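Local coordinates for DUF4439 domain-containing protein (Mycobacterium tuberculosis, PDB 2IB0) that is of unknown function but folds as a ferritin-like four-helix bundle, two copies of which make up the assembly, at residues G19-A24 with V118-T123; A24-A29 with T112-V117; V32-I37 with H64-V69; G41-L46 with A97-L102; N52-D57 with A141-R146. All blocks are in the same frame, centred on the assembly; numbering follows the deposited sequence.

Contact 1. Residues G19-A24 with V118-T123; sequences GSADNA and VEHAET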
# COMPACT_ATOMS: atom_id res chain seq x y z
N GLY A 19 -5.95 4.32 24.00
CA GLY A 19 -6.33 2.94 23.78
C GLY A 19 -7.75 2.97 23.31
O GLY A 19 -8.17 2.13 22.52
N SER A 20 -8.48 3.95 23.82
CA SER A 20 -9.79 4.35 23.32
C SER A 20 -9.81 4.64 21.81
O SER A 20 -10.64 4.09 21.10
CB SER A 20 -10.29 5.56 24.10
OG SER A 20 -11.68 5.70 23.97
N ALA A 21 -8.87 5.47 21.31
CA ALA A 21 -8.77 5.77 19.88
C ALA A 21 -8.32 4.54 19.05
O ALA A 21 -8.80 4.32 17.94
CB ALA A 21 -7.82 6.96 19.63
N ASP A 22 -7.40 3.76 19.62
CA ASP A 22 -6.91 2.50 19.04
C ASP A 22 -8.08 1.52 18.80
O ASP A 22 -8.30 1.07 17.66
CB ASP A 22 -5.83 1.88 19.97
CG ASP A 22 -4.98 0.81 19.30
OD1 ASP A 22 -5.30 0.37 18.14
OD2 ASP A 22 -3.95 0.42 19.93
N ASN A 23 -8.85 1.22 19.85
CA ASN A 23 -10.05 0.37 19.73
C ASN A 23 -11.08 0.90 18.74
O ASN A 23 -11.67 0.13 17.95
CB ASN A 23 -10.72 0.18 21.10
CG ASN A 23 -9.86 -0.63 22.06
OD1 ASN A 23 -8.81 -1.16 21.66
ND2 ASN A 23 -10.28 -0.72 23.31
N ALA A 24 -11.31 2.21 18.80
CA ALA A 24 -12.25 2.83 17.90
C ALA A 24 -11.80 2.68 16.48
O ALA A 24 -12.63 2.38 15.62
CB ALA A 24 -12.48 4.29 18.25
N VAL A 118 -3.22 2.40 11.55
CA VAL A 118 -1.75 2.66 11.62
C VAL A 118 -1.49 3.84 12.54
O VAL A 118 -0.57 3.82 13.37
CB VAL A 118 -1.08 2.99 10.21
CG1 VAL A 118 0.41 3.46 10.35
CG2 VAL A 118 -1.18 1.81 9.26
N GLU A 119 -2.26 4.91 12.31
CA GLU A 119 -2.08 6.15 13.03
C GLU A 119 -2.33 6.03 14.56
O GLU A 119 -1.58 6.58 15.36
CB GLU A 119 -3.03 7.17 12.40
CG GLU A 119 -2.93 8.54 13.05
CD GLU A 119 -3.78 9.58 12.35
OE1 GLU A 119 -4.59 9.22 11.48
OE2 GLU A 119 -3.62 10.77 12.67
N HIS A 120 -3.38 5.30 14.95
CA HIS A 120 -3.78 5.20 16.37
C HIS A 120 -3.37 3.90 17.07
O HIS A 120 -3.62 3.76 18.26
CB HIS A 120 -5.30 5.39 16.54
CG HIS A 120 -5.81 6.71 16.03
ND1 HIS A 120 -5.47 7.91 16.62
CD2 HIS A 120 -6.61 7.02 14.99
CE1 HIS A 120 -6.02 8.91 15.96
NE2 HIS A 120 -6.73 8.39 14.97
N ALA A 121 -2.73 2.97 16.36
CA ALA A 121 -2.36 1.69 16.98
C ALA A 121 -1.17 1.90 17.87
O ALA A 121 -0.14 2.40 17.41
CB ALA A 121 -2.03 0.64 15.95
N GLU A 122 -1.31 1.48 19.13
CA GLU A 122 -0.22 1.66 20.14
C GLU A 122 0.95 0.71 19.99
O GLU A 122 2.13 1.09 20.21
CB GLU A 122 -0.77 1.60 21.55
CG GLU A 122 -1.90 2.60 21.80
CD GLU A 122 -2.04 2.93 23.25
OE1 GLU A 122 -2.91 2.30 23.87
OE2 GLU A 122 -1.27 3.78 23.77
N THR A 123 0.67 -0.53 19.60
CA THR A 123 1.79 -1.47 19.43
C THR A 123 2.32 -1.61 17.99
O THR A 123 1.59 -1.48 17.01
CB THR A 123 1.47 -2.84 19.99
OG1 THR A 123 0.60 -3.51 19.10
CG2 THR A 123 0.78 -2.74 21.34
O HOH W 1 -2.32 -1.65 19.52
O HOH W 2 -4.21 -0.02 22.64
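With CG anti to its backbone N (chi1 -164°), D22 swings its carboxylate off helix 18-46 and across to the place where helix 96-120 ends. E122 starts the other way, CG anti to the carbonyl carbon, and runs extended beyond CG, so that its own carboxylate returns over the first turn of the opposite helix. The bond that ties the two segments together runs from the backbone N of E122 to D22 OD2, 3.0 Å long and nearly straight at 171°; the N-H arrives from above the carboxylate plane. D22 OD2 also accepts two waters. One, 2.7 Å from D22 OD2, accepts in turn from the backbone N of T123; the other donates to both D22 OD2 and E122 OE1. That second water lies between two like charges, with D22 OD2 and E122 OE1 4.5 Å apart, and probably softens their repulsion. D22 OD1 has its own partner, a salt bridge to R76, which likely helps hold D22 in the charged state. E122 OE1 also comes within 3.5 Å of G19 CA. Beside these polar contacts, A21 CB meets the H120 imidazole obliquely at ND1, 3.9 Å away. A121 is the first residue to leave helical geometry, and T123 then takes the N-cap position of helix 124-150, its OG1 accepting from the backbone N of D126. The arrangement is that of a short interhelical connection (121-123) at one end of a four-helix bundle, its N-H groups held directly and through water by an aspartate of the first helix.

Contact 2. Residues A24-A29 with T112-V117; sequences AALCDA and TAWRAV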
# COMPACT_ATOMS: atom_id res chain seq x y z
N ALA A 24 -11.31 2.21 18.80
CA ALA A 24 -12.25 2.83 17.90
C ALA A 24 -11.80 2.68 16.48
O ALA A 24 -12.63 2.38 15.62
CB ALA A 24 -12.48 4.29 18.25
N ALA A 25 -10.49 2.88 16.21
CA ALA A 25 -10.03 2.75 14.85
C ALA A 25 -10.18 1.31 14.35
O ALA A 25 -10.47 1.09 13.21
CB ALA A 25 -8.54 3.25 14.70
N LEU A 26 -9.88 0.33 15.19
CA LEU A 26 -9.86 -1.04 14.69
C LEU A 26 -11.28 -1.60 14.53
O LEU A 26 -11.52 -2.43 13.61
CB LEU A 26 -9.00 -1.92 15.62
CG LEU A 26 -8.79 -3.39 15.23
CD1 LEU A 26 -8.01 -3.56 13.95
CD2 LEU A 26 -8.21 -4.24 16.36
N CYS A 27 -12.19 -1.17 15.41
CA CYS A 27 -13.62 -1.45 15.24
C CYS A 27 -14.14 -0.85 13.95
O CYS A 27 -14.83 -1.53 13.22
CB CYS A 27 -14.46 -0.98 16.46
SG CYS A 27 -14.22 -2.01 17.94
N ASP A 28 -13.81 0.40 13.64
CA ASP A 28 -14.21 1.00 12.35
C ASP A 28 -13.69 0.19 11.17
O ASP A 28 -14.39 0.04 10.18
CB ASP A 28 -13.66 2.40 12.17
CG ASP A 28 -14.32 3.42 13.06
OD1 ASP A 28 -15.46 3.19 13.51
OD2 ASP A 28 -13.65 4.44 13.34
N ALA A 29 -12.50 -0.37 11.30
CA ALA A 29 -11.84 -0.98 10.15
C ALA A 29 -12.49 -2.32 9.94
O ALA A 29 -12.70 -2.73 8.82
CB ALA A 29 -10.35 -1.15 10.43
N THR A 112 -8.30 3.93 3.63
CA THR A 112 -8.61 5.02 4.57
C THR A 112 -8.81 4.55 6.00
O THR A 112 -8.35 5.21 6.93
CB THR A 112 -9.85 5.79 4.13
OG1 THR A 112 -9.59 6.35 2.85
CG2 THR A 112 -10.18 6.94 5.11
N ALA A 113 -9.52 3.43 6.17
CA ALA A 113 -9.81 2.89 7.51
C ALA A 113 -8.54 2.26 8.12
O ALA A 113 -8.26 2.45 9.29
CB ALA A 113 -10.93 1.88 7.46
N TRP A 114 -7.77 1.55 7.32
CA TRP A 114 -6.48 1.03 7.76
C TRP A 114 -5.41 2.06 8.06
O TRP A 114 -4.65 1.89 9.01
CB TRP A 114 -5.98 -0.10 6.85
CG TRP A 114 -6.90 -1.30 7.05
CD1 TRP A 114 -7.82 -1.78 6.16
CD2 TRP A 114 -7.01 -2.10 8.22
NE1 TRP A 114 -8.49 -2.85 6.70
CE2 TRP A 114 -8.01 -3.07 7.97
CE3 TRP A 114 -6.35 -2.10 9.47
CZ2 TRP A 114 -8.37 -4.04 8.89
CZ3 TRP A 114 -6.72 -3.06 10.42
CH2 TRP A 114 -7.73 -4.02 10.12
N ARG A 115 -5.35 3.14 7.28
CA ARG A 115 -4.43 4.24 7.64
C ARG A 115 -4.78 4.79 9.01
O ARG A 115 -3.89 5.18 9.74
CB ARG A 115 -4.46 5.34 6.58
CG ARG A 115 -3.48 6.43 6.84
CD ARG A 115 -3.46 7.44 5.68
NE ARG A 115 -3.33 6.77 4.39
CZ ARG A 115 -4.29 6.67 3.48
NH1 ARG A 115 -5.51 7.21 3.68
NH2 ARG A 115 -4.03 6.02 2.34
N ALA A 116 -6.07 4.84 9.36
CA ALA A 116 -6.43 5.30 10.72
C ALA A 116 -5.96 4.36 11.83
O ALA A 116 -5.61 4.81 12.91
CB ALA A 116 -7.94 5.51 10.82
N VAL A 117 -6.03 3.04 11.60
CA VAL A 117 -5.46 2.08 12.56
C VAL A 117 -3.92 2.25 12.69
O VAL A 117 -3.34 2.26 13.82
CB VAL A 117 -5.90 0.61 12.21
CG1 VAL A 117 -5.29 -0.38 13.20
CG2 VAL A 117 -7.51 0.44 12.21
O HOH W 3 -10.33 2.83 11.14
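Alanines let helices 18-46 and 96-120 come close here: the axes of the two short segments approach to 8.5 Å and run antiparallel at 159°. The tight side is built round A29 and V117. A29 CB sits over one face of the W114 indole, 3.8 Å from the centroid of the six-membered ring and only 9° off its normal, a clear CH-pi contact. W114 begins with CG anti to the carbonyl carbon (chi1 -68°); although its CB leaves facing away from the partner helix, the torsions bring the ring back beneath A29. L26, whose CG is anti to its backbone N, crosses the ring obliquely, with CD1 3.8 Å from W114 CZ3. V117 CG2 is wedged between A25 and A29, 3.9 Å from A25 CB and only 3.2 Å from the carbonyl oxygen A25 O. At the looser end of the A29 packing, A29 and A113 meet CB to CB at 4.3 Å. The side toward A116 is looser still: A25 CB has A116 O as its second neighbour, and a water bridges the two helices, donating to A25 O at 2.7 Å and to A113 O at 2.8 Å. W114 NE1 donates to E33 OE2, one turn along helix 18-46 from A29, which helps set the rotation of the ring. Around the tight side the bundle closes in: helix 52-75 brings V69 against both L26 and W114, and helix 124-150 lays A130, A133 and L134 against the indole.

Contact 3. Residues V32-I37 with H64-V69; sequences VEHATI and HRRDDV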
# COMPACT_ATOMS: atom_id res chain seq x y z
N VAL A 32 -15.71 -1.74 8.21
CA VAL A 32 -15.46 -1.54 6.79
C VAL A 32 -15.24 -2.90 6.07
O VAL A 32 -15.79 -3.13 4.98
CB VAL A 32 -14.30 -0.56 6.56
CG1 VAL A 32 -13.83 -0.59 5.08
CG2 VAL A 32 -14.72 0.87 6.98
N GLU A 33 -14.45 -3.78 6.68
CA GLU A 33 -14.25 -5.16 6.19
C GLU A 33 -15.55 -5.96 6.00
O GLU A 33 -15.73 -6.57 4.95
CB GLU A 33 -13.31 -5.96 7.14
CG GLU A 33 -11.81 -5.52 7.09
CD GLU A 33 -11.20 -5.49 5.67
OE1 GLU A 33 -11.45 -6.42 4.86
OE2 GLU A 33 -10.44 -4.56 5.37
N HIS A 34 -16.44 -5.99 6.99
CA HIS A 34 -17.74 -6.65 6.80
C HIS A 34 -18.48 -6.10 5.57
O HIS A 34 -18.98 -6.87 4.75
CB HIS A 34 -18.61 -6.48 8.03
CG HIS A 34 -18.19 -7.36 9.17
ND1 HIS A 34 -18.10 -6.90 10.47
CD2 HIS A 34 -17.85 -8.66 9.21
CE1 HIS A 34 -17.74 -7.89 11.26
NE2 HIS A 34 -17.55 -8.96 10.52
N ALA A 35 -18.50 -4.76 5.45
CA ALA A 35 -19.18 -4.05 4.37
C ALA A 35 -18.54 -4.32 3.02
O ALA A 35 -19.25 -4.35 2.00
CB ALA A 35 -19.19 -2.57 4.65
N THR A 36 -17.23 -4.56 3.00
CA THR A 36 -16.50 -4.89 1.78
C THR A 36 -16.75 -6.30 1.29
O THR A 36 -16.93 -6.50 0.09
CB THR A 36 -14.99 -4.72 1.95
OG1 THR A 36 -14.74 -3.34 2.12
CG2 THR A 36 -14.27 -5.15 0.73
N ILE A 37 -16.74 -7.25 2.22
CA ILE A 37 -17.03 -8.64 1.93
C ILE A 37 -18.46 -8.76 1.37
O ILE A 37 -18.68 -9.44 0.37
CB ILE A 37 -16.87 -9.55 3.21
CG1 ILE A 37 -15.40 -9.63 3.62
CG2 ILE A 37 -17.64 -10.92 3.10
CD1 ILE A 37 -15.23 -9.82 5.12
N HIS A 64 -10.16 -13.38 5.57
CA HIS A 64 -9.05 -13.72 6.44
C HIS A 64 -8.69 -12.53 7.34
O HIS A 64 -8.53 -12.69 8.54
CB HIS A 64 -7.83 -14.19 5.61
CG HIS A 64 -6.69 -14.71 6.45
ND1 HIS A 64 -5.70 -13.89 6.97
CD2 HIS A 64 -6.39 -15.97 6.87
CE1 HIS A 64 -4.84 -14.61 7.67
NE2 HIS A 64 -5.23 -15.88 7.62
N ARG A 65 -8.55 -11.33 6.76
CA ARG A 65 -8.30 -10.12 7.52
C ARG A 65 -9.37 -9.89 8.60
O ARG A 65 -9.04 -9.62 9.75
CB ARG A 65 -8.28 -8.93 6.58
CG ARG A 65 -7.79 -7.67 7.24
CD ARG A 65 -7.88 -6.53 6.26
NE ARG A 65 -6.97 -6.69 5.15
CZ ARG A 65 -7.18 -6.20 3.93
NH1 ARG A 65 -8.30 -5.53 3.67
NH2 ARG A 65 -6.28 -6.38 2.96
N ARG A 66 -10.64 -9.98 8.21
CA ARG A 66 -11.80 -9.87 9.14
C ARG A 66 -11.69 -10.82 10.34
O ARG A 66 -11.81 -10.39 11.49
CB ARG A 66 -13.11 -10.12 8.39
CG ARG A 66 -14.36 -10.41 9.36
CD ARG A 66 -15.49 -11.11 8.59
NE ARG A 66 -15.21 -12.51 8.22
CZ ARG A 66 -15.93 -13.23 7.36
NH1 ARG A 66 -16.99 -12.71 6.74
NH2 ARG A 66 -15.61 -14.48 7.11
N ASP A 67 -11.47 -12.10 10.07
CA ASP A 67 -11.27 -13.09 11.14
C ASP A 67 -10.09 -12.74 12.02
O ASP A 67 -10.18 -12.83 13.24
CB ASP A 67 -11.11 -14.49 10.55
CG ASP A 67 -12.34 -14.95 9.74
OD1 ASP A 67 -13.42 -14.31 9.79
OD2 ASP A 67 -12.21 -15.97 9.03
N ASP A 68 -8.98 -12.33 11.41
CA ASP A 68 -7.81 -11.83 12.16
C ASP A 68 -8.10 -10.67 13.15
O ASP A 68 -7.58 -10.66 14.28
CB ASP A 68 -6.71 -11.41 11.19
CG ASP A 68 -5.78 -12.56 10.78
OD1 ASP A 68 -5.95 -13.69 11.24
OD2 ASP A 68 -4.86 -12.33 9.96
N VAL A 69 -8.87 -9.68 12.70
CA VAL A 69 -9.29 -8.54 13.50
C VAL A 69 -10.26 -8.94 14.60
O VAL A 69 -10.22 -8.36 15.68
CB VAL A 69 -9.96 -7.45 12.59
CG1 VAL A 69 -10.52 -6.28 13.43
CG2 VAL A 69 -8.96 -6.98 11.52
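In the antiparallel packing of helices 18-46 and 52-75, part of the ferritin-like four-helix bundle, two consecutive arginines leave the second helix in different directions. R65 turns toward the interior. Its chain runs with CG anti to the backbone N and bends at chi3, crossing E33 at about a right angle, and guanidinium and carboxylate planes stand 90° apart. E33 OE2 lies at the guanidinium edge, in its plane, yet the N-H reaches OE2 from above the carboxylate plane. E33 itself is bent at chi2, and both its oxygens are engaged: OE1 is hydrogen-bonded to H62 ND1, and OE2 holds R65 besides the indole N-H of W114. R65 NH2 continues to E136 of helix 124-150, so the buried charges alternate in sign from helix to helix, which probably keeps both acids ionised. R66 takes the outer side, again with CG anti to the backbone N and again bent at chi3. Its aliphatic part lies across H34, CD 3.5 Å from H34 CD2, the ring met obliquely and at 41° to the guanidinium plane. I37 CD1 closes on the same methylene at 3.7 Å from R66 CD, while R66 NE salt-bridges D67 OD1 within its own helix. The single direct bond between the segments is R65 NH1 to E33 OE2, 2.9 Å at 158°.

Contact 4. Residues G41-L46 with A97-L102; sequences GIVSAL and ADAARL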
# COMPACT_ATOMS: atom_id res chain seq x y z
N GLY A 41 -19.73 -9.71 -2.90
CA GLY A 41 -20.80 -10.57 -3.37
C GLY A 41 -21.48 -9.94 -4.59
O GLY A 41 -21.82 -10.64 -5.54
N ILE A 42 -21.71 -8.63 -4.54
CA ILE A 42 -22.34 -7.93 -5.65
C ILE A 42 -21.37 -7.78 -6.83
O ILE A 42 -21.74 -8.01 -7.97
CB ILE A 42 -22.91 -6.57 -5.20
CG1 ILE A 42 -24.17 -6.80 -4.33
CG2 ILE A 42 -23.38 -5.74 -6.40
CD1 ILE A 42 -23.86 -7.11 -2.85
N VAL A 43 -20.12 -7.42 -6.55
CA VAL A 43 -19.09 -7.38 -7.57
C VAL A 43 -19.10 -8.71 -8.32
O VAL A 43 -19.18 -8.73 -9.55
CB VAL A 43 -17.70 -7.09 -6.95
CG1 VAL A 43 -16.58 -7.22 -7.98
CG2 VAL A 43 -17.70 -5.72 -6.31
N SER A 44 -19.09 -9.82 -7.58
CA SER A 44 -19.08 -11.13 -8.22
C SER A 44 -20.32 -11.46 -9.10
O SER A 44 -20.18 -11.96 -10.23
CB SER A 44 -18.93 -12.19 -7.12
OG SER A 44 -19.06 -13.49 -7.67
N ALA A 45 -21.52 -11.23 -8.55
CA ALA A 45 -22.78 -11.50 -9.24
C ALA A 45 -22.92 -10.71 -10.53
O ALA A 45 -23.53 -11.21 -11.48
CB ALA A 45 -23.94 -11.18 -8.33
N LEU A 46 -22.40 -9.48 -10.55
CA LEU A 46 -22.44 -8.64 -11.74
C LEU A 46 -21.34 -8.95 -12.78
O LEU A 46 -21.67 -9.11 -13.99
CB LEU A 46 -22.32 -7.16 -11.37
CG LEU A 46 -23.53 -6.38 -10.84
CD1 LEU A 46 -22.99 -5.21 -10.10
CD2 LEU A 46 -24.46 -5.94 -11.93
N ALA A 97 -19.69 -3.16 -15.54
CA ALA A 97 -18.70 -2.05 -15.34
C ALA A 97 -18.80 -1.30 -14.03
O ALA A 97 -17.78 -0.80 -13.46
CB ALA A 97 -18.75 -1.09 -16.47
N ASP A 98 -20.01 -1.20 -13.51
CA ASP A 98 -20.20 -0.53 -12.23
C ASP A 98 -19.48 -1.28 -11.12
O ASP A 98 -19.10 -0.69 -10.13
CB ASP A 98 -21.65 -0.45 -11.86
CG ASP A 98 -22.43 0.40 -12.80
OD1 ASP A 98 -21.86 1.36 -13.34
OD2 ASP A 98 -23.63 0.10 -12.98
N ALA A 99 -19.33 -2.59 -11.30
CA ALA A 99 -18.83 -3.47 -10.23
C ALA A 99 -17.33 -3.30 -9.95
O ALA A 99 -16.92 -3.34 -8.78
CB ALA A 99 -19.13 -4.92 -10.56
N ALA A 100 -16.54 -3.19 -11.00
CA ALA A 100 -15.13 -2.74 -10.92
C ALA A 100 -14.94 -1.35 -10.23
O ALA A 100 -14.07 -1.19 -9.38
CB ALA A 100 -14.49 -2.78 -12.29
N ARG A 101 -15.77 -0.36 -10.56
CA ARG A 101 -15.75 0.90 -9.84
C ARG A 101 -16.10 0.72 -8.36
O ARG A 101 -15.54 1.38 -7.49
CB ARG A 101 -16.72 1.90 -10.48
CG ARG A 101 -16.17 2.56 -11.75
CD ARG A 101 -17.09 3.75 -12.25
NE ARG A 101 -18.35 3.30 -12.91
CZ ARG A 101 -18.42 2.81 -14.15
NH1 ARG A 101 -17.29 2.64 -14.87
NH2 ARG A 101 -19.59 2.44 -14.68
N LEU A 102 -17.07 -0.15 -8.09
CA LEU A 102 -17.47 -0.42 -6.71
C LEU A 102 -16.28 -1.02 -5.98
O LEU A 102 -16.03 -0.66 -4.84
CB LEU A 102 -18.65 -1.43 -6.67
CG LEU A 102 -19.14 -1.94 -5.31
CD1 LEU A 102 -19.52 -0.79 -4.39
CD2 LEU A 102 -20.34 -2.89 -5.51
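A99 CB fills the groove of helix 18-46 between V43 and L46, 3.9 Å from L46 CD1 and equally close to V43 CA. L46 comes to it with CG anti to the carbonyl carbon (chi1 -79°), so the leucine tip lies alongside the methyl. V43 points one branch at the backbone: CG2, anti to the carbonyl carbon, is 3.5 Å from A99 O and also touches L102 CD2 at 4.0 Å. L102, with CG anti to its backbone N, crosses V43 obliquely, and its CD2 reaches I42 CG2 more loosely at 4.3 Å. The small alanine lets the backbones draw together, V43 and A99 having their CA atoms 4.7 Å apart, while the segment axes run antiparallel at 154°. Farther out, V43 is backed by W144 of helix 124-150 and V55 of helix 52-75, and V93 of the loop that leads into helix 96-120 lies against L46. The start of helix 96-120 is held by D98, whose OD2 accepts from S94 N and whose OD1 uses its anti lone pair toward R101 NH2. No hydrogen bond joins the two segments: shape and burial of apolar surface hold them, with the charges kept on the flank.

Contact 5. Residues N52-D57 with A141-R146; sequences NFLVAD and ATRWNR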
# COMPACT_ATOMS: atom_id res chain seq x y z
N ASN A 52 -12.97 -13.37 -12.28
CA ASN A 52 -13.24 -14.11 -11.06
C ASN A 52 -12.12 -14.67 -10.24
O ASN A 52 -12.30 -14.90 -9.06
CB ASN A 52 -14.61 -14.86 -10.83
CG ASN A 52 -15.55 -14.92 -12.04
OD1 ASN A 52 -16.37 -13.98 -12.29
ND2 ASN A 52 -15.56 -16.09 -12.71
N PHE A 53 -10.94 -14.79 -10.85
CA PHE A 53 -9.69 -14.97 -10.11
C PHE A 53 -9.46 -13.81 -9.14
O PHE A 53 -9.07 -14.03 -8.02
CB PHE A 53 -8.48 -15.06 -11.06
CG PHE A 53 -8.26 -16.44 -11.69
CD1 PHE A 53 -8.46 -17.62 -10.94
CD2 PHE A 53 -7.81 -16.55 -13.02
CE1 PHE A 53 -8.25 -18.90 -11.52
CE2 PHE A 53 -7.58 -17.82 -13.61
CZ PHE A 53 -7.81 -18.99 -12.86
N LEU A 54 -9.71 -12.58 -9.60
CA LEU A 54 -9.56 -11.35 -8.81
C LEU A 54 -10.58 -11.28 -7.66
O LEU A 54 -10.23 -11.01 -6.50
CB LEU A 54 -9.62 -10.13 -9.74
CG LEU A 54 -9.34 -8.67 -9.27
CD1 LEU A 54 -8.05 -8.57 -8.49
CD2 LEU A 54 -9.36 -7.61 -10.43
N VAL A 55 -11.84 -11.55 -7.98
CA VAL A 55 -12.89 -11.54 -6.98
C VAL A 55 -12.58 -12.57 -5.91
O VAL A 55 -12.61 -12.22 -4.73
CB VAL A 55 -14.29 -11.84 -7.58
CG1 VAL A 55 -15.34 -12.02 -6.44
CG2 VAL A 55 -14.73 -10.73 -8.57
N ALA A 56 -12.30 -13.82 -6.29
CA ALA A 56 -11.96 -14.86 -5.31
C ALA A 56 -10.81 -14.44 -4.39
O ALA A 56 -10.89 -14.61 -3.16
CB ALA A 56 -11.63 -16.20 -5.99
N ASP A 57 -9.72 -13.95 -5.01
CA ASP A 57 -8.56 -13.42 -4.30
C ASP A 57 -8.95 -12.35 -3.30
O ASP A 57 -8.55 -12.40 -2.16
CB ASP A 57 -7.60 -12.74 -5.31
CG ASP A 57 -6.64 -13.69 -6.00
OD1 ASP A 57 -6.61 -14.90 -5.66
OD2 ASP A 57 -5.88 -13.18 -6.89
N ALA A 141 -7.02 -2.08 -5.10
CA ALA A 141 -7.54 -0.93 -5.87
C ALA A 141 -6.80 -0.73 -7.19
O ALA A 141 -7.44 -0.47 -8.22
CB ALA A 141 -7.53 0.40 -5.01
N THR A 142 -5.46 -0.83 -7.19
CA THR A 142 -4.75 -0.63 -8.44
C THR A 142 -5.10 -1.76 -9.43
O THR A 142 -5.18 -1.54 -10.63
CB THR A 142 -3.18 -0.57 -8.30
OG1 THR A 142 -2.70 -1.88 -8.00
CG2 THR A 142 -2.76 0.35 -7.21
N ARG A 143 -5.24 -2.99 -8.93
CA ARG A 143 -5.65 -4.11 -9.79
C ARG A 143 -7.06 -3.93 -10.43
O ARG A 143 -7.25 -4.27 -11.58
CB ARG A 143 -5.62 -5.43 -8.99
CG ARG A 143 -4.23 -5.76 -8.58
CD ARG A 143 -4.08 -7.06 -7.75
NE ARG A 143 -4.43 -8.22 -8.57
CZ ARG A 143 -4.79 -9.43 -8.11
NH1 ARG A 143 -4.87 -9.70 -6.79
NH2 ARG A 143 -5.08 -10.39 -8.99
N TRP A 144 -8.01 -3.40 -9.69
CA TRP A 144 -9.34 -3.11 -10.25
C TRP A 144 -9.35 -1.91 -11.20
O TRP A 144 -10.12 -1.89 -12.15
CB TRP A 144 -10.38 -2.93 -9.14
CG TRP A 144 -10.80 -4.23 -8.54
CD1 TRP A 144 -10.40 -4.76 -7.34
CD2 TRP A 144 -11.72 -5.18 -9.13
NE1 TRP A 144 -11.02 -5.99 -7.14
CE2 TRP A 144 -11.84 -6.26 -8.22
CE3 TRP A 144 -12.46 -5.20 -10.33
CZ2 TRP A 144 -12.68 -7.39 -8.47
CZ3 TRP A 144 -13.31 -6.34 -10.58
CH2 TRP A 144 -13.39 -7.41 -9.65
N ASN A 145 -8.48 -0.92 -10.94
CA ASN A 145 -8.30 0.21 -11.82
C ASN A 145 -7.67 -0.21 -13.16
O ASN A 145 -7.97 0.37 -14.20
CB ASN A 145 -7.41 1.24 -11.15
CG ASN A 145 -8.19 2.31 -10.42
OD1 ASN A 145 -7.87 2.67 -9.25
ND2 ASN A 145 -9.21 2.87 -11.10
N ARG A 146 -6.79 -1.20 -13.10
CA ARG A 146 -6.21 -1.80 -14.28
C ARG A 146 -7.29 -2.55 -15.08
O ARG A 146 -7.30 -2.49 -16.30
CB ARG A 146 -5.08 -2.74 -13.87
CG ARG A 146 -4.22 -3.23 -14.99
CD ARG A 146 -2.91 -3.81 -14.37
NE ARG A 146 -2.05 -2.74 -13.83
CZ ARG A 146 -1.39 -2.78 -12.65
NH1 ARG A 146 -1.48 -3.82 -11.84
NH2 ARG A 146 -0.65 -1.74 -12.29
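Helices 52-75 and 124-150 pack antiparallel in the four-helix bundle, and here their segment axes are 11.6 Å apart, wide enough for large side chains to fill the interface. L54 does most of the filling. Its CG stands anti to the backbone N (chi1 -174°), which sends the fork straight between two flat groups of the opposite helix. One branch, CD2, lies over the centre of one face of the W144 indole, 3.6 Å from the centroid of the six-membered ring and 13° off its normal: a CH-pi contact. The other branch, CD1, covers one face of the R143 guanidinium, 3.4 Å from R143 CZ. The leucine is thus held between an aromatic and a cationic plane, running antiparallel to both side chains. V55 meets the same indole differently, its CG2 coming in at the ring edge, in plane, 3.7 Å from W144 CH2. R143 bends at chi3 and so turns its guanidinium edge to D57. The carboxylate approaches near the guanidinium plane, with D57 OD2 3.6 Å from R143 NH2 and just as far from R143 NH1; it is a long salt bridge, with the two planes 53° apart. The buried indole is also lined by A103 and V104 of helix 96-120, while R143 packs against R146 of the second subunit. Leucine, valine and indole together form the buried seam of an antiparallel helix pair in this ferritin-like four-helix bundle, with the D57-R143 pair at its more exposed margin.

In the fold
Contacts 1, 2 and 4 follow the same helix pair, 18-46 with 96-120, from one end of the bundle to the other; the centres of contacts 1 and 4 are about 32 Å apart, on opposite sides of the chain's centre. Contacts 1 and 2 share A24. Contacts 2 and 3, their centres about 12 Å apart, meet in the interior through the W114 indole, which reaches both E33 and R65 of contact 3. At the far end, contacts 4 and 5 have their centres about 11 Å apart and interlock, V43 CG1 meeting W144 CH2 at 3.6 Å. Contacts 1 and 5, with centres about 30 Å apart, both touch the second subunit.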